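Local coordinates for protein computational Design of Enzyme (Synthetic construct, PDB 3TP4) that is a computationally designed enzyme with a barrel resembling family 26 glycosyl hydrolases, probably made to carry an activated serine in a catalytic triad, at residues G221-G224 with V229-R232; R265-I270 with K276-T281; W173-N176 with W182-A185; E195-T200 with T233-A238. All blocks are in the same frame, centred on the assembly; numbering follows the deposited sequence.

Contact 1. Residues G221-G224 with V229-R232; sequences GGFG and VYLR
Phe223 and Tyr230 form a T-shaped pair, the edge of the tyrosine ring turned toward the face of the phenylalanine. The two planes stand at 84°, and the ring centroids are 5.5 Å apart. Tyr230 CD1 makes the closest touch of this pair, 3.7 Å from Phe223 CE2. The same face of Phe223 also receives backbone: Tyr230 CA sits 4.1 Å from the ring centroid and 17° off the normal, a CH-pi contact. One residue thus supplies both a ring edge and an alpha carbon to a single aromatic face, because CG of Tyr230 lies anti to the backbone N (chi1 178°) and the ring rises beside its own CA. Gly221 O lies over the centre of the opposite face, so the benzene ring is sandwiched between the helix residue and its own loop. At the rim the aliphatic partner takes over, with Val229 CG1 near the ring plane at 3.6 Å from Phe223 CD1. The contact illustrates how one loop aromatic can pack a glycine-rich loop against the short helix 227-230; between the two segments the touch is apolar and aromatic. Around it, Trp182 meets the Phe223 ring, and Tyr230 OH is bonded to Gly244 O of strand 242-249. Helix 254-274 closes over Tyr230 with Met266, Ile267 and Ile270, while Leu245 of strand 242-249 lies against Phe223.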
loop_
_atom_site.group_PDB
_atom_site.type_symbol
_atom_site.label_atom_id
_atom_site.label_comp_id
_atom_site.label_asym_id
_atom_site.label_seq_id
_atom_site.Cartn_x
_atom_site.Cartn_y
_atom_site.Cartn_z
ATOM N N GLY A 221 -11.950 -1.543 5.451
ATOM C CA GLY A 221 -12.813 -2.710 5.363
ATOM C C GLY A 221 -14.237 -2.440 5.805
ATOM O O GLY A 221 -14.563 -1.334 6.239
ATOM N N GLY A 222 -15.079 -3.468 5.702
ATOM C CA GLY A 222 -16.478 -3.367 6.067
ATOM C C GLY A 222 -17.245 -2.489 5.105
ATOM O O GLY A 222 -17.873 -1.512 5.519
ATOM N N PHE A 223 -17.204 -2.838 3.823
ATOM C CA PHE A 223 -17.876 -2.050 2.796
ATOM C C PHE A 223 -19.237 -2.595 2.389
ATOM O O PHE A 223 -19.979 -1.935 1.664
ATOM C CB PHE A 223 -16.954 -1.880 1.571
ATOM C CG PHE A 223 -15.691 -1.125 1.886
ATOM C CD1 PHE A 223 -15.722 0.249 2.072
ATOM C CD2 PHE A 223 -14.478 -1.792 2.032
ATOM C CE1 PHE A 223 -14.567 0.953 2.386
ATOM C CE2 PHE A 223 -13.321 -1.099 2.348
ATOM C CZ PHE A 223 -13.359 0.276 2.523
ATOM N N GLY A 224 -19.580 -3.796 2.861
ATOM C CA GLY A 224 -20.843 -4.409 2.481
ATOM C C GLY A 224 -20.840 -4.728 1.000
ATOM O O GLY A 224 -21.891 -4.818 0.349
ATOM N N VAL A 229 -18.199 2.856 -2.615
ATOM C CA VAL A 229 -17.629 3.246 -1.334
ATOM C C VAL A 229 -16.150 2.794 -1.258
ATOM O O VAL A 229 -15.254 3.559 -0.885
ATOM C CB VAL A 229 -18.457 2.675 -0.163
ATOM C CG1 VAL A 229 -17.852 3.070 1.163
ATOM C CG2 VAL A 229 -19.923 3.151 -0.268
ATOM N N TYR A 230 -15.900 1.545 -1.633
ATOM C CA TYR A 230 -14.540 1.013 -1.674
ATOM C C TYR A 230 -13.630 1.855 -2.571
ATOM O O TYR A 230 -12.472 2.132 -2.223
ATOM C CB TYR A 230 -14.578 -0.431 -2.194
ATOM C CG TYR A 230 -13.207 -1.100 -2.334
ATOM C CD1 TYR A 230 -12.521 -1.569 -1.221
ATOM C CD2 TYR A 230 -12.624 -1.270 -3.584
ATOM C CE1 TYR A 230 -11.267 -2.195 -1.342
ATOM C CE2 TYR A 230 -11.379 -1.894 -3.721
ATOM C CZ TYR A 230 -10.711 -2.351 -2.598
ATOM O OH TYR A 230 -9.487 -2.976 -2.738
ATOM N N LEU A 231 -14.147 2.277 -3.718
ATOM C CA LEU A 231 -13.312 3.011 -4.676
ATOM C C LEU A 231 -13.200 4.519 -4.452
ATOM O O LEU A 231 -12.558 5.203 -5.243
ATOM C CB LEU A 231 -13.776 2.753 -6.107
ATOM C CG LEU A 231 -13.680 1.297 -6.557
ATOM C CD1 LEU A 231 -14.390 1.142 -7.898
ATOM C CD2 LEU A 231 -12.219 0.841 -6.634
ATOM N N ARG A 232 -13.802 5.037 -3.385
ATOM C CA ARG A 232 -13.781 6.487 -3.154
ATOM C C ARG A 232 -12.377 7.092 -3.259
ATOM O O ARG A 232 -12.195 8.150 -3.865
ATOM C CB ARG A 232 -14.422 6.852 -1.805
ATOM C CG ARG A 232 -15.892 7.255 -1.925
ATOM C CD ARG A 232 -16.642 7.199 -0.585
ATOM N NE ARG A 232 -16.497 8.427 0.193
ATOM C CZ ARG A 232 -17.179 8.702 1.305
ATOM N NH1 ARG A 232 -18.066 7.834 1.782
ATOM N NH2 ARG A 232 -16.975 9.853 1.941
#

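Contact 2. Residues R265-I270 with K276-T281; sequences RMIAEI and KVSAFT
Ile267 and Ala268 of helix 254-274 meet Ser278 and Ala279 at the close of a beta-alpha-beta crossover, the repeating unit of a TIM barrel, here running from strand 242-249 through the helix to strand 277-278. Along the second segment, Lys276 comes first, just before the strand; it leads its chain away from the helix and gives NZ to the carbonyls of Val240 and Asp237. Val277 likewise turns its side chain away from the helix, while its backbone pairs in parallel with strand 242-249. Ser278 is the residue that comes up against the helix. Its CB lies 3.5 Å from Ile267 O and 3.9 Å from Ile267 CG1. The hydroxyl takes the crowded position between backbone N and carbonyl carbon (chi1 59°), which lays OG 3.4 Å from Ala268 CA; its hydrogen-bond partner is Asn316 OD1, in a neighbouring loop. A residue this small permits a close approach, the alpha carbons of Ala268 and Ser278 being 5.5 Å apart. At Ala279 the methyl turns away and the backbone does the touching: the tip of Ile267, CD1, reaches Ala279 O at 3.4 Å. CG1 of the isoleucine is placed between its backbone N and carbonyl carbon (chi1 71°), an orientation that carries CD1 to the Ala279 carbonyl, just past the strand. Phe280 then centres an inverse gamma turn, and the segment ends in its characteristic weak bond, from Thr281 N to Ala279 O at 3.0 Å.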
loop_
_atom_site.group_PDB
_atom_site.type_symbol
_atom_site.label_atom_id
_atom_site.label_comp_id
_atom_site.label_asym_id
_atom_site.label_seq_id
_atom_site.Cartn_x
_atom_site.Cartn_y
_atom_site.Cartn_z
ATOM N N ARG A 265 -15.017 -10.998 -2.116
ATOM C CA ARG A 265 -15.479 -11.252 -3.475
ATOM C C ARG A 265 -15.301 -10.001 -4.299
ATOM O O ARG A 265 -14.813 -10.042 -5.426
ATOM C CB ARG A 265 -16.959 -11.638 -3.508
ATOM C CG ARG A 265 -17.266 -13.058 -3.053
ATOM C CD ARG A 265 -18.768 -13.335 -3.159
ATOM N NE ARG A 265 -19.249 -13.193 -4.529
ATOM C CZ ARG A 265 -19.387 -14.209 -5.377
ATOM N NH1 ARG A 265 -19.073 -15.436 -4.994
ATOM N NH2 ARG A 265 -19.843 -14.003 -6.609
HETATM N N MSE A 266 -15.735 -8.881 -3.731
HETATM C CA MSE A 266 -15.679 -7.614 -4.439
HETATM C C MSE A 266 -14.270 -7.250 -4.881
HETATM O O MSE A 266 -14.051 -6.901 -6.044
HETATM C CB MSE A 266 -16.228 -6.500 -3.553
HETATM C CG MSE A 266 -16.098 -5.136 -4.172
HETATM SE SE MSE A 266 -16.575 -3.785 -2.856
HETATM C CE MSE A 266 -15.092 -3.991 -1.572
ATOM N N ILE A 267 -13.305 -7.301 -3.967
ATOM C CA ILE A 267 -11.959 -6.912 -4.365
ATOM C C ILE A 267 -11.360 -7.848 -5.423
ATOM O O ILE A 267 -10.630 -7.396 -6.297
ATOM C CB ILE A 267 -10.993 -6.703 -3.171
ATOM C CG1 ILE A 267 -10.622 -8.025 -2.499
ATOM C CG2 ILE A 267 -11.586 -5.704 -2.158
ATOM C CD1 ILE A 267 -9.496 -7.845 -1.470
ATOM N N ALA A 268 -11.656 -9.145 -5.324
ATOM C CA ALA A 268 -11.193 -10.116 -6.309
ATOM C C ALA A 268 -11.800 -9.799 -7.676
ATOM O O ALA A 268 -11.134 -9.916 -8.702
ATOM C CB ALA A 268 -11.577 -11.532 -5.885
ATOM N N GLU A 269 -13.074 -9.408 -7.674
ATOM C CA GLU A 269 -13.778 -9.096 -8.913
ATOM C C GLU A 269 -13.184 -7.856 -9.556
ATOM O O GLU A 269 -12.956 -7.821 -10.767
ATOM C CB GLU A 269 -15.265 -8.878 -8.643
ATOM C CG GLU A 269 -16.057 -10.160 -8.441
ATOM C CD GLU A 269 -17.484 -9.899 -7.978
ATOM O OE1 GLU A 269 -17.880 -8.717 -7.865
ATOM O OE2 GLU A 269 -18.206 -10.880 -7.719
ATOM N N ILE A 270 -12.927 -6.834 -8.743
ATOM C CA ILE A 270 -12.334 -5.600 -9.266
ATOM C C ILE A 270 -10.930 -5.868 -9.805
ATOM O O ILE A 270 -10.568 -5.422 -10.901
ATOM C CB ILE A 270 -12.306 -4.493 -8.190
ATOM C CG1 ILE A 270 -13.738 -4.110 -7.802
ATOM C CG2 ILE A 270 -11.540 -3.274 -8.698
ATOM C CD1 ILE A 270 -13.835 -3.226 -6.576
ATOM N N LYS A 276 -5.450 -7.018 -12.308
ATOM C CA LYS A 276 -4.574 -6.738 -11.177
ATOM C C LYS A 276 -4.634 -7.860 -10.145
ATOM O O LYS A 276 -5.319 -8.864 -10.340
ATOM C CB LYS A 276 -4.958 -5.400 -10.527
ATOM C CG LYS A 276 -4.725 -4.182 -11.456
ATOM C CD LYS A 276 -5.044 -2.864 -10.750
ATOM C CE LYS A 276 -4.870 -1.665 -11.707
ATOM N NZ LYS A 276 -3.512 -1.669 -12.311
ATOM N N VAL A 277 -3.905 -7.677 -9.051
ATOM C CA VAL A 277 -3.901 -8.622 -7.940
ATOM C C VAL A 277 -4.718 -8.062 -6.784
ATOM O O VAL A 277 -4.640 -6.873 -6.492
ATOM C CB VAL A 277 -2.459 -8.855 -7.438
ATOM C CG1 VAL A 277 -2.460 -9.556 -6.061
ATOM C CG2 VAL A 277 -1.654 -9.642 -8.469
ATOM N N SER A 278 -5.519 -8.906 -6.139
ATOM C CA SER A 278 -6.171 -8.501 -4.900
ATOM C C SER A 278 -5.611 -9.323 -3.751
ATOM O O SER A 278 -5.177 -10.466 -3.946
ATOM C CB SER A 278 -7.683 -8.695 -4.987
ATOM O OG SER A 278 -7.998 -10.060 -5.242
ATOM N N ALA A 279 -5.626 -8.750 -2.549
ATOM C CA ALA A 279 -5.114 -9.451 -1.371
ATOM C C ALA A 279 -5.880 -8.995 -0.140
ATOM O O ALA A 279 -6.355 -7.862 -0.088
ATOM C CB ALA A 279 -3.628 -9.180 -1.194
ATOM N N PHE A 280 -6.019 -9.885 0.836
ATOM C CA PHE A 280 -6.642 -9.554 2.122
ATOM C C PHE A 280 -5.551 -8.905 2.996
ATOM O O PHE A 280 -5.023 -9.519 3.925
ATOM C CB PHE A 280 -7.185 -10.849 2.755
ATOM C CG PHE A 280 -8.073 -10.647 3.973
ATOM C CD1 PHE A 280 -8.317 -9.380 4.499
ATOM C CD2 PHE A 280 -8.643 -11.754 4.605
ATOM C CE1 PHE A 280 -9.129 -9.217 5.646
ATOM C CE2 PHE A 280 -9.447 -11.610 5.742
ATOM C CZ PHE A 280 -9.696 -10.348 6.264
ATOM N N THR A 281 -5.204 -7.659 2.680
ATOM C CA THR A 281 -3.975 -7.054 3.198
ATOM C C THR A 281 -3.839 -7.097 4.710
ATOM O O THR A 281 -2.746 -7.304 5.228
ATOM C CB THR A 281 -3.759 -5.603 2.675
ATOM O OG1 THR A 281 -4.999 -4.875 2.703
ATOM C CG2 THR A 281 -3.212 -5.645 1.251
#

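Contact 3. Residues W173-N176 with W182-A185; sequences WHEN and WWGA
Glu175 lays its side chain against the Trp182 carbonyl and the backbone and indole of Trp183, and its conformation explains how. CG stands anti to the backbone N (chi1 175°), which puts it 3.4 Å from Trp182 O. The chain then bends at chi2 (56°), swinging OE1 to 3.6 Å from Trp183 CD1. Carboxylate and indole planes are nearly perpendicular, 84° apart. Glu175 OE1 accepts from a water at 2.8 Å, and that water in turn accepts from Gly184 N, also at 2.8 Å, so the glutamate reaches the first turn of helix 184-188, for which Trp183 is the N-cap residue. OE2 is held separately by Ala177 N. With an alanine here, the water would probably lose its acceptor and the Trp183 indole the chain that lies against it. At the other end of that indole, Trp183 CZ3 comes 4.2 Å from Trp173 CB, and Ala185 CB sits over one face. Phe117 meets both Trp173 and Trp183 edge-to-face. The loop follows barrel strand 168-174, at the mouth of a TIM barrel. A His-Glu pair at the end of this strand is consistent with the position where family 26 hydrolases carry their acid/base, though such a role in this design remains an inference.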
loop_
_atom_site.group_PDB
_atom_site.type_symbol
_atom_site.label_atom_id
_atom_site.label_comp_id
_atom_site.label_asym_id
_atom_site.label_seq_id
_atom_site.Cartn_x
_atom_site.Cartn_y
_atom_site.Cartn_z
ATOM N N TRP A 173 0.750 5.123 2.683
ATOM C CA TRP A 173 -0.276 5.954 3.329
ATOM C C TRP A 173 -1.592 5.238 3.608
ATOM O O TRP A 173 -2.585 5.426 2.890
ATOM C CB TRP A 173 -0.507 7.249 2.536
ATOM C CG TRP A 173 0.778 7.866 2.063
ATOM C CD1 TRP A 173 1.097 8.217 0.782
ATOM C CD2 TRP A 173 1.928 8.176 2.863
ATOM N NE1 TRP A 173 2.374 8.726 0.737
ATOM C CE2 TRP A 173 2.902 8.723 2.000
ATOM C CE3 TRP A 173 2.223 8.062 4.225
ATOM C CZ2 TRP A 173 4.153 9.150 2.456
ATOM C CZ3 TRP A 173 3.474 8.468 4.676
ATOM C CH2 TRP A 173 4.420 9.013 3.794
ATOM N N HIS A 174 -1.593 4.416 4.658
ATOM C CA HIS A 174 -2.800 3.721 5.088
ATOM C C HIS A 174 -3.021 3.933 6.596
ATOM O O HIS A 174 -2.078 4.175 7.348
ATOM C CB HIS A 174 -2.721 2.221 4.747
ATOM C CG HIS A 174 -1.599 1.513 5.441
ATOM N ND1 HIS A 174 -1.802 0.655 6.501
ATOM C CD2 HIS A 174 -0.258 1.570 5.254
ATOM C CE1 HIS A 174 -0.636 0.194 6.922
ATOM N NE2 HIS A 174 0.316 0.738 6.186
ATOM N N GLU A 175 -4.280 3.841 7.010
ATOM C CA GLU A 175 -4.711 4.129 8.375
ATOM C C GLU A 175 -4.464 2.947 9.291
ATOM O O GLU A 175 -4.889 1.833 8.992
ATOM C CB GLU A 175 -6.206 4.454 8.353
ATOM C CG GLU A 175 -6.855 4.662 9.719
ATOM C CD GLU A 175 -6.168 5.739 10.549
ATOM O OE1 GLU A 175 -6.492 6.929 10.376
ATOM O OE2 GLU A 175 -5.297 5.392 11.366
ATOM N N ASN A 176 -3.806 3.186 10.422
ATOM C CA ASN A 176 -3.529 2.105 11.368
ATOM C C ASN A 176 -4.576 1.871 12.460
ATOM O O ASN A 176 -4.487 0.902 13.200
ATOM C CB ASN A 176 -2.134 2.249 11.969
ATOM C CG ASN A 176 -1.051 1.751 11.031
ATOM O OD1 ASN A 176 -1.117 0.623 10.527
ATOM N ND2 ASN A 176 -0.062 2.594 10.773
ATOM N N TRP A 182 -10.473 2.976 8.044
ATOM C CA TRP A 182 -10.669 4.010 7.031
ATOM C C TRP A 182 -9.870 5.235 7.450
ATOM O O TRP A 182 -9.948 5.659 8.601
ATOM C CB TRP A 182 -12.137 4.438 6.909
ATOM C CG TRP A 182 -13.134 3.396 6.501
ATOM C CD1 TRP A 182 -13.067 2.044 6.709
ATOM C CD2 TRP A 182 -14.373 3.640 5.833
ATOM N NE1 TRP A 182 -14.197 1.437 6.209
ATOM C CE2 TRP A 182 -15.012 2.395 5.663
ATOM C CE3 TRP A 182 -15.005 4.795 5.363
ATOM C CZ2 TRP A 182 -16.259 2.273 5.042
ATOM C CZ3 TRP A 182 -16.237 4.673 4.739
ATOM C CH2 TRP A 182 -16.852 3.427 4.588
ATOM N N TRP A 183 -9.120 5.824 6.528
ATOM C CA TRP A 183 -8.420 7.068 6.846
ATOM C C TRP A 183 -9.408 8.206 6.670
ATOM O O TRP A 183 -9.730 8.577 5.541
ATOM C CB TRP A 183 -7.226 7.289 5.908
ATOM C CG TRP A 183 -6.358 8.454 6.334
ATOM C CD1 TRP A 183 -6.429 9.142 7.516
ATOM C CD2 TRP A 183 -5.291 9.053 5.585
ATOM N NE1 TRP A 183 -5.472 10.134 7.547
ATOM C CE2 TRP A 183 -4.757 10.097 6.380
ATOM C CE3 TRP A 183 -4.730 8.808 4.325
ATOM C CZ2 TRP A 183 -3.694 10.894 5.949
ATOM C CZ3 TRP A 183 -3.672 9.601 3.900
ATOM C CH2 TRP A 183 -3.167 10.632 4.709
ATOM N N GLY A 184 -9.917 8.747 7.774
ATOM C CA GLY A 184 -10.921 9.798 7.689
ATOM C C GLY A 184 -10.544 10.973 6.783
ATOM O O GLY A 184 -11.379 11.491 6.042
ATOM N N ALA A 185 -9.287 11.404 6.828
ATOM C CA ALA A 185 -8.879 12.532 5.989
ATOM C C ALA A 185 -8.998 12.197 4.501
ATOM O O ALA A 185 -9.415 13.029 3.698
ATOM C CB ALA A 185 -7.465 12.984 6.334
HETATM O O HOH W 1 -9.070 8.138 10.374
#

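Contact 4. Residues E195-T200 with T233-A238; sequences ELYRFT and TYPGDA
Tyr197 and Pro235 bring their alpha carbons to 6.4 Å where helix 190-207 passes an irregular loop leading into strand 242-249. In TIM-barrel terms, an outer helix packs here on an alpha-to-beta connection. Proline meets aromatic first: Pro235 CG lies over the face of the Tyr197 ring, 3.5 Å from its centroid and 16° off the normal, a CH-pi contact. The approach is displaced toward the CG end, with Pro235 CG 3.4 Å from Tyr197 CG. The carbonyl of the same proline is claimed by the next helix residue. Arg198, extended from CG to NE, grips Pro235 O side-on with two nitrogens, both bonds lying near the guanidinium plane. Arg198 NE to Pro235 O is the shorter and straighter bond, 2.8 Å at 154°, and arrives in the carbonyl plane. Arg198 NH2 donates to the same Pro235 O at 3.1 Å from well above that plane. The third nitrogen, Arg198 NH1, makes a salt bridge of 2.8 Å to Glu195 OE2 one turn back, so every guanidinium nitrogen is engaged and the group is held against rotation. A leucine in its place would probably leave Pro235 O without both donors and the Glu195 charge without its mate. Glu195 OE1 meanwhile bonds His376 ND1, in the C-terminal part of the chain, which resembles a bacterial Ig domain. Across the proline, the loop braces itself: Tyr234 OH donates to Asp237 OD1 at 2.6 Å, using that oxygen's anti lone pair.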
loop_
_atom_site.group_PDB
_atom_site.type_symbol
_atom_site.label_atom_id
_atom_site.label_comp_id
_atom_site.label_asym_id
_atom_site.label_seq_id
_atom_site.Cartn_x
_atom_site.Cartn_y
_atom_site.Cartn_z
ATOM N N GLU A 195 -3.934 12.608 -5.182
ATOM C CA GLU A 195 -2.739 13.303 -5.642
ATOM C C GLU A 195 -1.536 12.953 -4.778
ATOM O O GLU A 195 -0.417 12.883 -5.283
ATOM C CB GLU A 195 -2.941 14.823 -5.726
ATOM C CG GLU A 195 -3.983 15.226 -6.759
ATOM C CD GLU A 195 -3.717 14.619 -8.141
ATOM O OE1 GLU A 195 -2.539 14.509 -8.550
ATOM O OE2 GLU A 195 -4.694 14.256 -8.815
ATOM N N LEU A 196 -1.762 12.716 -3.482
ATOM C CA LEU A 196 -0.669 12.319 -2.592
ATOM C C LEU A 196 -0.117 10.963 -3.028
ATOM O O LEU A 196 1.095 10.780 -3.136
ATOM C CB LEU A 196 -1.141 12.231 -1.126
ATOM C CG LEU A 196 -0.233 11.468 -0.148
ATOM C CD1 LEU A 196 1.134 12.118 -0.033
ATOM C CD2 LEU A 196 -0.871 11.318 1.255
ATOM N N TYR A 197 -1.018 10.013 -3.265
ATOM C CA TYR A 197 -0.605 8.666 -3.655
ATOM C C TYR A 197 0.131 8.738 -4.998
ATOM O O TYR A 197 1.187 8.115 -5.173
ATOM C CB TYR A 197 -1.825 7.739 -3.757
ATOM C CG TYR A 197 -1.488 6.263 -3.890
ATOM C CD1 TYR A 197 -1.015 5.740 -5.092
ATOM C CD2 TYR A 197 -1.669 5.389 -2.821
ATOM C CE1 TYR A 197 -0.707 4.378 -5.220
ATOM C CE2 TYR A 197 -1.367 4.030 -2.938
ATOM C CZ TYR A 197 -0.886 3.535 -4.139
ATOM O OH TYR A 197 -0.575 2.194 -4.248
ATOM N N ARG A 198 -0.435 9.487 -5.942
ATOM C CA ARG A 198 0.127 9.576 -7.301
ATOM C C ARG A 198 1.519 10.202 -7.278
ATOM O O ARG A 198 2.449 9.689 -7.904
ATOM C CB ARG A 198 -0.810 10.348 -8.241
ATOM C CG ARG A 198 -2.105 9.579 -8.585
ATOM C CD ARG A 198 -3.196 10.504 -9.095
ATOM N NE ARG A 198 -4.445 9.792 -9.357
ATOM C CZ ARG A 198 -5.612 10.393 -9.596
ATOM N NH1 ARG A 198 -5.704 11.716 -9.597
ATOM N NH2 ARG A 198 -6.695 9.669 -9.829
ATOM N N PHE A 199 1.660 11.314 -6.557
ATOM C CA PHE A 199 2.976 11.921 -6.371
ATOM C C PHE A 199 3.952 10.946 -5.745
ATOM O O PHE A 199 5.103 10.867 -6.148
ATOM C CB PHE A 199 2.907 13.161 -5.485
ATOM C CG PHE A 199 4.257 13.733 -5.152
ATOM C CD1 PHE A 199 4.966 14.462 -6.099
ATOM C CD2 PHE A 199 4.823 13.539 -3.898
ATOM C CE1 PHE A 199 6.210 14.988 -5.802
ATOM C CE2 PHE A 199 6.067 14.068 -3.588
ATOM C CZ PHE A 199 6.767 14.783 -4.545
ATOM N N THR A 200 3.501 10.219 -4.731
ATOM C CA THR A 200 4.372 9.262 -4.065
ATOM C C THR A 200 4.942 8.266 -5.077
ATOM O O THR A 200 6.152 7.957 -5.069
ATOM C CB THR A 200 3.617 8.504 -2.956
ATOM O OG1 THR A 200 3.287 9.409 -1.894
ATOM C CG2 THR A 200 4.462 7.362 -2.397
ATOM N N THR A 233 -11.388 6.413 -2.680
ATOM C CA THR A 233 -10.039 6.953 -2.606
ATOM C C THR A 233 -9.053 6.278 -3.567
ATOM O O THR A 233 -7.839 6.451 -3.441
ATOM C CB THR A 233 -9.488 6.856 -1.160
ATOM O OG1 THR A 233 -9.307 5.480 -0.794
ATOM C CG2 THR A 233 -10.467 7.515 -0.169
ATOM N N TYR A 234 -9.577 5.517 -4.526
ATOM C CA TYR A 234 -8.745 4.759 -5.457
ATOM C C TYR A 234 -7.829 5.666 -6.285
ATOM O O TYR A 234 -8.303 6.569 -6.960
ATOM C CB TYR A 234 -9.644 3.968 -6.397
ATOM C CG TYR A 234 -8.905 3.093 -7.387
ATOM C CD1 TYR A 234 -7.967 2.157 -6.953
ATOM C CD2 TYR A 234 -9.174 3.172 -8.752
ATOM C CE1 TYR A 234 -7.303 1.343 -7.854
ATOM C CE2 TYR A 234 -8.516 2.354 -9.665
ATOM C CZ TYR A 234 -7.578 1.446 -9.205
ATOM O OH TYR A 234 -6.919 0.632 -10.096
ATOM N N PRO A 235 -6.510 5.426 -6.244
ATOM C CA PRO A 235 -5.582 6.301 -6.974
ATOM C C PRO A 235 -5.621 6.140 -8.499
ATOM O O PRO A 235 -5.197 7.054 -9.206
ATOM C CB PRO A 235 -4.199 5.888 -6.427
ATOM C CG PRO A 235 -4.470 5.252 -5.141
ATOM C CD PRO A 235 -5.795 4.529 -5.330
ATOM N N GLY A 236 -6.102 5.006 -8.997
ATOM C CA GLY A 236 -6.184 4.795 -10.436
ATOM C C GLY A 236 -5.384 3.599 -10.922
ATOM O O GLY A 236 -4.395 3.211 -10.298
ATOM N N ASP A 237 -5.793 3.037 -12.058
ATOM C CA ASP A 237 -5.149 1.853 -12.623
ATOM C C ASP A 237 -3.659 2.030 -12.907
ATOM O O ASP A 237 -2.887 1.075 -12.804
ATOM C CB ASP A 237 -5.839 1.420 -13.915
ATOM C CG ASP A 237 -7.301 1.067 -13.713
ATOM O OD1 ASP A 237 -7.738 0.896 -12.557
ATOM O OD2 ASP A 237 -8.011 0.946 -14.729
ATOM N N ALA A 238 -3.245 3.239 -13.272
ATOM C CA ALA A 238 -1.837 3.472 -13.591
ATOM C C ALA A 238 -0.971 3.542 -12.341
ATOM O O ALA A 238 0.243 3.705 -12.433
ATOM C CB ALA A 238 -1.680 4.762 -14.402
#

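Overall arrangement
Following the chain from the N terminus, contact 3 closes first, a short loop between the end of strand 168-174 and helix 184-188. Helix 190-207 comes next and opens contact 4, whose long loop runs through strand 213-217 and returns at 233-238; contact 1 opens and closes within it. Contact 2 follows in series, completing the crossover from helix 254-274 to strand 277-278. None of the four cross. Side chains join them: Trp173 NE1 bonds Thr200 OG1, Trp183 packs on Leu196, Trp182 NE1 bonds Gly221 O, and Lys276 lies against Tyr234. Together they tie the successive barrel strands from 168-174 to 277-278 to the helices and loops between them.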